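Local coordinates for insecticidal crystal protein Cry35Ab1 (Bacillus thuringiensis, PDB 4JP0) that forms one half of a binary insecticidal toxin that, together with Cry34Ab1, kills western corn rootworm larvae, probably by attacking the midgut epithelium, at residues L221-T235 / M290-D304. Sequence-based numbering, arbitrary orientation. Where two conformers were deposited one is given.
Sequences LRPHEKKSYTYEWGT and MEKYQEQSEIDNPTD
Y229, Y231 and W233 each lay a ring over the residue paired with them on strand 292-301, in this two-stranded antiparallel ribbon of a toxin_10 protein. In all three, CG takes the crowded position between backbone N and carbonyl carbon (chi1 61° to 71°), which swings the ring across the neighbouring strand. S297 CB sits 4.2 Å from the Y229 ring centroid, and E295 CB and Y293 CB cover Y231 and W233 in the same CH-pi manner. W233 NE1, covered by Y293 CB and E295 CB, has no hydrogen-bond partner. The Y293 ring meets the indole obliquely, planes 38° apart, while Y229 CE2 presses on I299 CG1.

Backbone bonds carry the register from E225–N301 to W233–Y293, E225 N to N301 O and Y231 N to E295 O being weak; T235 N extends it to E291 O at 2.8 Å. At the far end H224 and E225 both face N301, a G1 bulge. There the N301 amide is used at both ends: ND2 donates to R222 O (2.9 Å) from above the carbonyl plane, and OD1 closes an Asx turn with T303 N while taking T303 OG1 on an in-plane lone pair (2.7 Å).

One water bridges Y229 OH, S297 OG and E298 O, the phenol also bonding Y341; K292 NZ and E232 OE1 form a long salt bridge (3.7 Å), the lysine having E236 as well.

One face, of K226, S228, T230, E232 and their partners, is thus wholly polar; the other mixes aromatics and I299 with polar residues and packs against strands 202-221, 307-323 and 327-346.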
ATOM      1  N   LEU A 221     -13.857  -1.537  39.420  1.00 28.03           N
ATOM      2  CA  LEU A 221     -14.201  -0.421  40.281  1.00 27.74           C
ATOM      3  C   LEU A 221     -15.160  -0.790  41.392  1.00 26.88           C
ATOM      4  O   LEU A 221     -16.138  -1.516  41.183  1.00 26.12           O
ATOM      5  CB  LEU A 221     -14.817   0.734  39.483  1.00 27.89           C
ATOM      6  CG  LEU A 221     -13.870   1.410  38.494  1.00 30.03           C
ATOM      7  CD1 LEU A 221     -13.951   0.729  37.159  1.00 31.93           C
ATOM      8  CD2 LEU A 221     -14.191   2.874  38.370  1.00 33.00           C
ATOM      9  N   ARG A 222     -14.901  -0.246  42.570  1.00 26.03           N
ATOM     10  CA  ARG A 222     -15.834  -0.402  43.667  1.00 26.10           C
ATOM     11  C   ARG A 222     -16.889   0.707  43.554  1.00 25.95           C
ATOM     12  O   ARG A 222     -16.773   1.588  42.709  1.00 24.79           O
ATOM     13  CB  ARG A 222     -15.084  -0.318  45.007  1.00 26.06           C
ATOM     14  CG  ARG A 222     -13.911  -1.303  45.060  1.00 27.44           C
ATOM     15  CD  ARG A 222     -13.493  -1.711  46.476  1.00 27.98           C
ATOM     16  NE  ARG A 222     -13.053  -0.588  47.286  1.00 28.02           N
ATOM     17  CZ  ARG A 222     -12.620  -0.732  48.539  1.00 27.88           C
ATOM     18  NH1 ARG A 222     -12.562  -1.939  49.057  1.00 27.27           N
ATOM     19  NH2 ARG A 222     -12.251   0.300  49.275  1.00 25.57           N
ATOM     20  N   PRO A 223     -17.927   0.659  44.380  1.00 27.28           N
ATOM     21  CA  PRO A 223     -18.932   1.726  44.374  1.00 27.86           C
ATOM     22  C   PRO A 223     -18.337   3.104  44.624  1.00 28.83           C
ATOM     23  O   PRO A 223     -17.423   3.287  45.448  1.00 28.39           O
ATOM     24  CB  PRO A 223     -19.871   1.341  45.538  1.00 28.54           C
ATOM     25  CG  PRO A 223     -19.726  -0.131  45.664  1.00 28.30           C
ATOM     26  CD  PRO A 223     -18.256  -0.417  45.337  1.00 26.38           C
ATOM     27  N   HIS A 224     -18.847   4.073  43.869  1.00 30.30           N
ATOM     28  CA  HIS A 224     -18.582   5.491  44.111  1.00 31.30           C
ATOM     29  C   HIS A 224     -17.108   5.858  44.055  1.00 32.32           C
ATOM     30  O   HIS A 224     -16.580   6.484  44.959  1.00 31.53           O
ATOM     31  CB  HIS A 224     -19.206   5.938  45.453  1.00 31.76           C
ATOM     32  CG  HIS A 224     -20.707   5.843  45.491  1.00 33.09           C
ATOM     33  ND1 HIS A 224     -21.525   6.567  44.647  1.00 35.10           N
ATOM     34  CD2 HIS A 224     -21.535   5.091  46.259  1.00 32.51           C
ATOM     35  CE1 HIS A 224     -22.791   6.275  44.903  1.00 33.65           C
ATOM     36  NE2 HIS A 224     -22.823   5.384  45.878  1.00 32.34           N
ATOM     37  N   GLU A 225     -16.440   5.485  42.982  1.00 33.33           N
ATOM     38  CA  GLU A 225     -15.041   5.860  42.886  1.00 34.83           C
ATOM     39  C   GLU A 225     -14.645   6.031  41.441  1.00 34.59           C
ATOM     40  O   GLU A 225     -15.274   5.463  40.556  1.00 33.98           O
ATOM     41  CB  GLU A 225     -14.145   4.809  43.543  1.00 34.87           C
ATOM     42  CG  GLU A 225     -13.978   3.522  42.738  1.00 36.43           C
ATOM     43  CD  GLU A 225     -12.835   2.684  43.301  1.00 39.00           C
ATOM     44  OE1 GLU A 225     -12.107   3.249  44.153  1.00 39.68           O
ATOM     45  OE2 GLU A 225     -12.665   1.492  42.935  1.00 36.77           O
ATOM     46  N   LYS A 226     -13.610   6.843  41.233  1.00 35.26           N
ATOM     47  CA  LYS A 226     -12.998   7.039  39.931  1.00 36.61           C
ATOM     48  C   LYS A 226     -11.682   6.293  40.037  1.00 36.32           C
ATOM     49  O   LYS A 226     -11.087   6.210  41.111  1.00 35.40           O
ATOM     50  CB  LYS A 226     -12.680   8.518  39.688  1.00 37.95           C
ATOM     51  CG  LYS A 226     -13.806   9.520  40.025  1.00 41.54           C
ATOM     52  CD  LYS A 226     -13.431  10.919  39.459  1.00 45.54           C
ATOM     53  CE  LYS A 226     -14.631  11.885  39.335  1.00 46.19           C
ATOM     54  NZ  LYS A 226     -14.223  13.192  38.694  1.00 46.30           N
ATOM     55  N   LYS A 227     -11.210   5.745  38.935  1.00 36.67           N
ATOM     56  CA  LYS A 227      -9.953   5.017  38.984  1.00 37.33           C
ATOM     57  C   LYS A 227      -9.159   5.420  37.776  1.00 36.97           C
ATOM     58  O   LYS A 227      -9.681   5.445  36.674  1.00 35.01           O
ATOM     59  CB  LYS A 227     -10.213   3.513  38.978  1.00 38.30           C
ATOM     60  CG  LYS A 227      -9.296   2.726  39.891  1.00 40.14           C
ATOM     61  CD  LYS A 227      -9.529   1.235  39.750  1.00 43.62           C
ATOM     62  CE  LYS A 227      -9.002   0.472  40.959  1.00 44.98           C
ATOM     63  NZ  LYS A 227      -9.181  -1.001  40.779  1.00 46.10           N
ATOM     64  N   SER A 228      -7.908   5.797  38.010  1.00 37.33           N
ATOM     65  CA  SER A 228      -7.025   6.206  36.946  1.00 38.11           C
ATOM     66  C   SER A 228      -6.333   4.964  36.411  1.00 37.94           C
ATOM     67  O   SER A 228      -6.073   4.014  37.152  1.00 38.11           O
ATOM     68  CB  SER A 228      -6.003   7.231  37.470  1.00 38.92           C
ATOM     69  OG  SER A 228      -5.334   7.850  36.377  1.00 40.25           O
ATOM     70  N   TYR A 229      -6.067   4.952  35.110  1.00 36.61           N
ATOM     71  CA  TYR A 229      -5.381   3.820  34.525  1.00 36.21           C
ATOM     72  C   TYR A 229      -4.690   4.205  33.224  1.00 36.26           C
ATOM     73  O   TYR A 229      -4.840   5.323  32.715  1.00 35.42           O
ATOM     74  CB  TYR A 229      -6.354   2.654  34.296  1.00 36.06           C
ATOM     75  CG  TYR A 229      -7.355   2.865  33.179  1.00 34.52           C
ATOM     76  CD1 TYR A 229      -7.147   2.307  31.908  1.00 33.09           C
ATOM     77  CD2 TYR A 229      -8.515   3.600  33.385  1.00 33.34           C
ATOM     78  CE1 TYR A 229      -8.059   2.493  30.889  1.00 30.78           C
ATOM     79  CE2 TYR A 229      -9.441   3.795  32.350  1.00 31.92           C
ATOM     80  CZ  TYR A 229      -9.205   3.239  31.108  1.00 31.38           C
ATOM     81  OH  TYR A 229     -10.125   3.404  30.082  1.00 30.63           O
ATOM     82  N   THR A 230      -3.922   3.271  32.695  1.00 36.00           N
ATOM     83  CA  THR A 230      -3.237   3.514  31.449  1.00 36.23           C
ATOM     84  C   THR A 230      -3.385   2.295  30.546  1.00 36.03           C
ATOM     85  O   THR A 230      -3.350   1.151  31.001  1.00 36.07           O
ATOM     86  CB  THR A 230      -1.753   3.810  31.739  0.50 36.51           C
ATOM     87  OG1 THR A 230      -1.075   4.133  30.528  0.50 35.43           O
ATOM     88  CG2 THR A 230      -1.039   2.562  32.223  0.50 37.40           C
ATOM     89  N   TYR A 231      -3.612   2.546  29.269  1.00 35.55           N
ATOM     90  CA  TYR A 231      -3.664   1.452  28.311  1.00 34.99           C
ATOM     91  C   TYR A 231      -2.619   1.760  27.269  1.00 34.40           C
ATOM     92  O   TYR A 231      -2.178   2.900  27.159  1.00 34.65           O
ATOM     93  CB  TYR A 231      -5.048   1.269  27.675  1.00 34.43           C
ATOM     94  CG  TYR A 231      -5.511   2.419  26.825  1.00 34.61           C
ATOM     95  CD1 TYR A 231      -5.184   2.482  25.473  1.00 35.89           C
ATOM     96  CD2 TYR A 231      -6.287   3.439  27.358  1.00 36.00           C
ATOM     97  CE1 TYR A 231      -5.603   3.516  24.698  1.00 37.86           C
ATOM     98  CE2 TYR A 231      -6.723   4.488  26.568  1.00 38.06           C
ATOM     99  CZ  TYR A 231      -6.374   4.515  25.237  1.00 38.47           C
ATOM    100  OH  TYR A 231      -6.772   5.536  24.414  1.00 42.00           O
ATOM    101  N   GLU A 232      -2.216   0.738  26.532  1.00 33.98           N
ATOM    102  CA  GLU A 232      -1.210   0.863  25.495  1.00 34.06           C
ATOM    103  C   GLU A 232      -1.815   0.929  24.099  1.00 33.58           C
ATOM    104  O   GLU A 232      -2.848   0.336  23.834  1.00 32.52           O
ATOM    105  CB  GLU A 232      -0.308  -0.357  25.556  1.00 35.33           C
ATOM    106  CG  GLU A 232       0.441  -0.486  26.875  1.00 38.83           C
ATOM    107  CD  GLU A 232       1.166  -1.815  26.980  1.00 45.43           C
ATOM    108  OE1 GLU A 232       1.357  -2.475  25.914  1.00 50.43           O
ATOM    109  OE2 GLU A 232       1.540  -2.193  28.116  1.00 49.21           O
ATOM    110  N   TRP A 233      -1.159   1.642  23.203  1.00 32.38           N
ATOM    111  CA  TRP A 233      -1.591   1.659  21.814  1.00 31.91           C
ATOM    112  C   TRP A 233      -0.372   1.967  20.978  1.00 31.84           C
ATOM    113  O   TRP A 233       0.729   2.130  21.521  1.00 31.79           O
ATOM    114  CB  TRP A 233      -2.708   2.665  21.583  1.00 31.44           C
ATOM    115  CG  TRP A 233      -2.334   4.093  21.900  1.00 31.38           C
ATOM    116  CD1 TRP A 233      -2.306   4.697  23.130  1.00 30.69           C
ATOM    117  CD2 TRP A 233      -1.974   5.094  20.954  1.00 31.46           C
ATOM    118  NE1 TRP A 233      -1.932   6.015  22.999  1.00 28.90           N
ATOM    119  CE2 TRP A 233      -1.717   6.281  21.668  1.00 31.72           C
ATOM    120  CE3 TRP A 233      -1.814   5.097  19.567  1.00 32.10           C
ATOM    121  CZ2 TRP A 233      -1.326   7.459  21.040  1.00 34.16           C
ATOM    122  CZ3 TRP A 233      -1.429   6.261  18.941  1.00 33.41           C
ATOM    123  CH2 TRP A 233      -1.182   7.429  19.673  1.00 32.64           C
ATOM    124  N   GLY A 234      -0.559   2.060  19.670  1.00 31.69           N
ATOM    125  CA  GLY A 234       0.562   2.294  18.773  1.00 32.20           C
ATOM    126  C   GLY A 234       0.949   0.985  18.099  1.00 32.16           C
ATOM    127  O   GLY A 234       0.098   0.257  17.585  1.00 30.81           O
ATOM    128  N   THR A 235       2.230   0.666  18.134  1.00 31.87           N
ATOM    129  CA  THR A 235       2.693  -0.570  17.536  1.00 32.19           C
ATOM    130  C   THR A 235       3.916  -1.055  18.251  1.00 32.77           C
ATOM    131  O   THR A 235       4.696  -0.249  18.754  1.00 33.69           O
ATOM    132  CB  THR A 235       2.995  -0.377  16.044  1.00 32.02           C
ATOM    133  OG1 THR A 235       3.430  -1.624  15.481  1.00 31.17           O
ATOM    134  CG2 THR A 235       4.197   0.553  15.861  1.00 30.60           C
ATOM    135  N   MET A 290       4.848   6.212  14.257  1.00 34.01           N
ATOM    136  CA  MET A 290       4.163   5.526  15.355  1.00 34.87           C
ATOM    137  C   MET A 290       5.091   4.614  16.143  1.00 35.09           C
ATOM    138  O   MET A 290       5.789   3.762  15.574  1.00 34.26           O
ATOM    139  CB  MET A 290       2.991   4.680  14.876  1.00 33.88           C
ATOM    140  CG  MET A 290       2.231   4.078  16.062  1.00 35.22           C
ATOM    141  SD  MET A 290       1.029   2.932  15.485  1.00 35.28           S
ATOM    142  CE  MET A 290      -0.122   4.050  14.664  1.00 35.84           C
ATOM    143  N   GLU A 291       5.096   4.756  17.456  1.00 36.10           N
ATOM    144  CA  GLU A 291       5.807   3.816  18.286  1.00 37.19           C
ATOM    145  C   GLU A 291       4.849   3.125  19.254  1.00 37.24           C
ATOM    146  O   GLU A 291       3.757   2.834  18.903  1.00 36.12           O
ATOM    147  CB  GLU A 291       6.965   4.458  19.021  1.00 38.37           C
ATOM    148  CG  GLU A 291       7.465   5.715  18.406  1.00 42.56           C
ATOM    149  CD  GLU A 291       8.669   6.284  19.096  1.00 47.99           C
ATOM    150  OE1 GLU A 291       9.034   5.844  20.212  1.00 50.26           O
ATOM    151  OE2 GLU A 291       9.257   7.172  18.482  1.00 52.09           O
ATOM    152  N   LYS A 292       5.305   2.871  20.461  1.00 37.51           N
ATOM    153  CA  LYS A 292       4.495   2.270  21.512  1.00 39.10           C
ATOM    154  C   LYS A 292       4.148   3.367  22.542  1.00 39.22           C
ATOM    155  O   LYS A 292       5.046   4.031  23.061  1.00 37.32           O
ATOM    156  CB  LYS A 292       5.286   1.128  22.168  1.00 39.44           C
ATOM    157  CG  LYS A 292       4.587   0.409  23.300  1.00 42.36           C
ATOM    158  CD  LYS A 292       5.353  -0.860  23.699  1.00 47.20           C
ATOM    159  CE  LYS A 292       4.643  -1.633  24.815  1.00 50.85           C
ATOM    160  NZ  LYS A 292       4.770  -3.137  24.689  1.00 52.45           N
ATOM    161  N   TYR A 293       2.857   3.551  22.836  1.00 40.12           N
ATOM    162  CA  TYR A 293       2.416   4.596  23.780  1.00 41.40           C
ATOM    163  C   TYR A 293       1.522   4.121  24.916  1.00 42.46           C
ATOM    164  O   TYR A 293       1.051   2.988  24.915  1.00 42.09           O
ATOM    165  CB  TYR A 293       1.672   5.706  23.037  1.00 41.70           C
ATOM    166  CG  TYR A 293       2.418   6.205  21.839  1.00 39.82           C
ATOM    167  CD1 TYR A 293       2.029   5.829  20.555  1.00 38.74           C
ATOM    168  CD2 TYR A 293       3.535   7.034  21.986  1.00 39.01           C
ATOM    169  CE1 TYR A 293       2.719   6.270  19.452  1.00 38.77           C
ATOM    170  CE2 TYR A 293       4.234   7.471  20.894  1.00 40.12           C
ATOM    171  CZ  TYR A 293       3.820   7.089  19.625  1.00 38.05           C
ATOM    172  OH  TYR A 293       4.499   7.522  18.527  1.00 38.38           O
ATOM    173  N   GLN A 294       1.303   5.013  25.888  1.00 43.58           N
ATOM    174  CA  GLN A 294       0.362   4.768  26.993  1.00 45.02           C
ATOM    175  C   GLN A 294      -0.498   6.000  27.208  1.00 45.22           C
ATOM    176  O   GLN A 294       0.016   7.081  27.457  1.00 44.76           O
ATOM    177  CB  GLN A 294       1.089   4.437  28.282  1.00 45.24           C
ATOM    178  CG  GLN A 294       2.167   3.407  28.104  1.00 48.98           C
ATOM    179  CD  GLN A 294       2.225   2.425  29.258  1.00 52.81           C
ATOM    180  OE1 GLN A 294       2.011   2.804  30.411  1.00 54.24           O
ATOM    181  NE2 GLN A 294       2.516   1.156  28.949  1.00 54.69           N
ATOM    182  N   GLU A 295      -1.808   5.847  27.081  1.00 44.99           N
ATOM    183  CA  GLU A 295      -2.677   6.988  27.218  1.00 45.31           C
ATOM    184  C   GLU A 295      -3.274   6.958  28.598  1.00 44.71           C
ATOM    185  O   GLU A 295      -3.846   5.948  29.022  1.00 43.54           O
ATOM    186  CB  GLU A 295      -3.783   6.969  26.165  1.00 46.18           C
ATOM    187  CG  GLU A 295      -4.634   8.233  26.156  1.00 50.34           C
ATOM    188  CD  GLU A 295      -3.828   9.494  25.885  1.00 56.01           C
ATOM    189  OE1 GLU A 295      -2.703   9.371  25.354  1.00 59.39           O
ATOM    190  OE2 GLU A 295      -4.311  10.613  26.208  1.00 59.28           O
ATOM    191  N   GLN A 296      -3.128   8.063  29.311  1.00 44.25           N
ATOM    192  CA  GLN A 296      -3.702   8.148  30.652  1.00 45.12           C
ATOM    193  C   GLN A 296      -5.201   8.300  30.496  1.00 44.64           C
ATOM    194  O   GLN A 296      -5.665   9.049  29.634  1.00 45.54           O
ATOM    195  CB  GLN A 296      -3.115   9.349  31.396  1.00 45.30           C
ATOM    196  CG  GLN A 296      -3.586   9.500  32.839  1.00 49.64           C
ATOM    197  CD  GLN A 296      -2.902  10.671  33.533  1.00 54.67           C
ATOM    198  OE1 GLN A 296      -2.005  11.306  32.957  1.00 56.66           O
ATOM    199  NE2 GLN A 296      -3.311  10.957  34.767  1.00 55.43           N
ATOM    200  N   SER A 297      -5.978   7.571  31.284  1.00 43.68           N
ATOM    201  CA  SER A 297      -7.409   7.727  31.192  1.00 43.00           C
ATOM    202  C   SER A 297      -8.047   7.521  32.540  1.00 41.94           C
ATOM    203  O   SER A 297      -7.368   7.226  33.528  1.00 41.17           O
ATOM    204  CB  SER A 297      -8.024   6.788  30.157  1.00 44.19           C
ATOM    205  OG  SER A 297      -9.247   7.328  29.691  1.00 46.27           O
ATOM    206  N   GLU A 298      -9.355   7.693  32.587  1.00 40.42           N
ATOM    207  CA  GLU A 298     -10.037   7.592  33.860  1.00 40.07           C
ATOM    208  C   GLU A 298     -11.381   6.931  33.641  1.00 38.61           C
ATOM    209  O   GLU A 298     -11.977   7.106  32.577  1.00 37.35           O
ATOM    210  CB  GLU A 298     -10.243   9.000  34.434  1.00 39.98           C
ATOM    211  CG  GLU A 298      -9.894   9.114  35.901  1.00 44.50           C
ATOM    212  CD  GLU A 298     -10.407  10.395  36.549  1.00 48.17           C
ATOM    213  OE1 GLU A 298     -11.317  11.050  35.984  1.00 50.96           O
ATOM    214  OE2 GLU A 298      -9.904  10.732  37.640  1.00 48.74           O
ATOM    215  N   ILE A 299     -11.820   6.142  34.626  1.00 37.32           N
ATOM    216  CA  ILE A 299     -13.162   5.570  34.634  1.00 37.12           C
ATOM    217  C   ILE A 299     -13.846   6.055  35.885  1.00 36.13           C
ATOM    218  O   ILE A 299     -13.284   5.980  36.983  1.00 35.78           O
ATOM    219  CB  ILE A 299     -13.193   4.031  34.712  1.00 37.27           C
ATOM    220  CG1 ILE A 299     -12.379   3.374  33.617  1.00 37.54           C
ATOM    221  CG2 ILE A 299     -14.648   3.548  34.679  1.00 38.20           C
ATOM    222  CD1 ILE A 299     -12.745   3.802  32.202  1.00 37.63           C
ATOM    223  N   ASP A 300     -15.067   6.527  35.729  1.00 34.91           N
ATOM    224  CA  ASP A 300     -15.845   7.005  36.859  1.00 34.60           C
ATOM    225  C   ASP A 300     -16.993   6.024  37.084  1.00 32.84           C
ATOM    226  O   ASP A 300     -17.605   5.589  36.122  1.00 31.64           O
ATOM    227  CB  ASP A 300     -16.411   8.381  36.500  1.00 35.34           C
ATOM    228  CG  ASP A 300     -16.715   9.237  37.709  1.00 39.89           C
ATOM    229  OD1 ASP A 300     -17.167   8.702  38.752  1.00 43.03           O
ATOM    230  OD2 ASP A 300     -16.540  10.477  37.698  1.00 45.15           O
ATOM    231  N   ASN A 301     -17.215   5.623  38.340  1.00 31.48           N
ATOM    232  CA  ASN A 301     -18.362   4.799  38.735  1.00 30.62           C
ATOM    233  C   ASN A 301     -19.136   5.461  39.876  1.00 30.92           C
ATOM    234  O   ASN A 301     -18.892   5.189  41.066  1.00 30.58           O
ATOM    235  CB  ASN A 301     -17.962   3.403  39.179  1.00 30.30           C
ATOM    236  CG  ASN A 301     -19.135   2.650  39.771  1.00 28.62           C
ATOM    237  OD1 ASN A 301     -20.267   2.854  39.357  1.00 26.65           O
ATOM    238  ND2 ASN A 301     -18.879   1.796  40.744  1.00 25.07           N
ATOM    239  N   PRO A 302     -20.100   6.290  39.505  1.00 30.80           N
ATOM    240  CA  PRO A 302     -20.866   7.073  40.473  1.00 31.42           C
ATOM    241  C   PRO A 302     -22.042   6.322  41.034  1.00 31.56           C
ATOM    242  O   PRO A 302     -22.993   6.962  41.467  1.00 32.42           O
ATOM    243  CB  PRO A 302     -21.407   8.238  39.632  1.00 31.93           C
ATOM    244  CG  PRO A 302     -21.211   7.867  38.207  1.00 31.61           C
ATOM    245  CD  PRO A 302     -20.554   6.513  38.124  1.00 31.61           C
ATOM    246  N   THR A 303     -22.013   4.999  41.026  1.00 31.02           N
ATOM    247  CA  THR A 303     -23.172   4.260  41.495  1.00 29.81           C
ATOM    248  C   THR A 303     -22.828   3.506  42.770  1.00 29.87           C
ATOM    249  O   THR A 303     -21.670   3.397  43.136  1.00 29.22           O
ATOM    250  CB  THR A 303     -23.599   3.244  40.449  1.00 30.12           C
ATOM    251  OG1 THR A 303     -22.666   2.157  40.463  1.00 29.24           O
ATOM    252  CG2 THR A 303     -23.458   3.822  39.030  1.00 28.90           C
ATOM    253  N   ASP A 304     -23.819   2.928  43.422  1.00 29.17           N
ATOM    254  CA  ASP A 304     -23.617   2.178  44.652  1.00 30.09           C
ATOM    255  C   ASP A 304     -23.325   0.697  44.431  1.00 29.52           C
ATOM    256  O   ASP A 304     -23.292  -0.064  45.351  1.00 29.39           O
ATOM    257  CB  ASP A 304     -24.814   2.445  45.609  1.00 31.39           C
ATOM    258  CG  ASP A 304     -24.764   1.656  46.923  1.00 34.58           C
ATOM    259  OD1 ASP A 304     -24.888   0.470  46.903  1.00 42.73           O
ATOM    260  OD2 ASP A 304     -24.714   2.221  48.004  1.00 39.86           O
TER
HETATM  261  O   HOH W   1     -11.317   5.584  29.890  1.00 35.60           O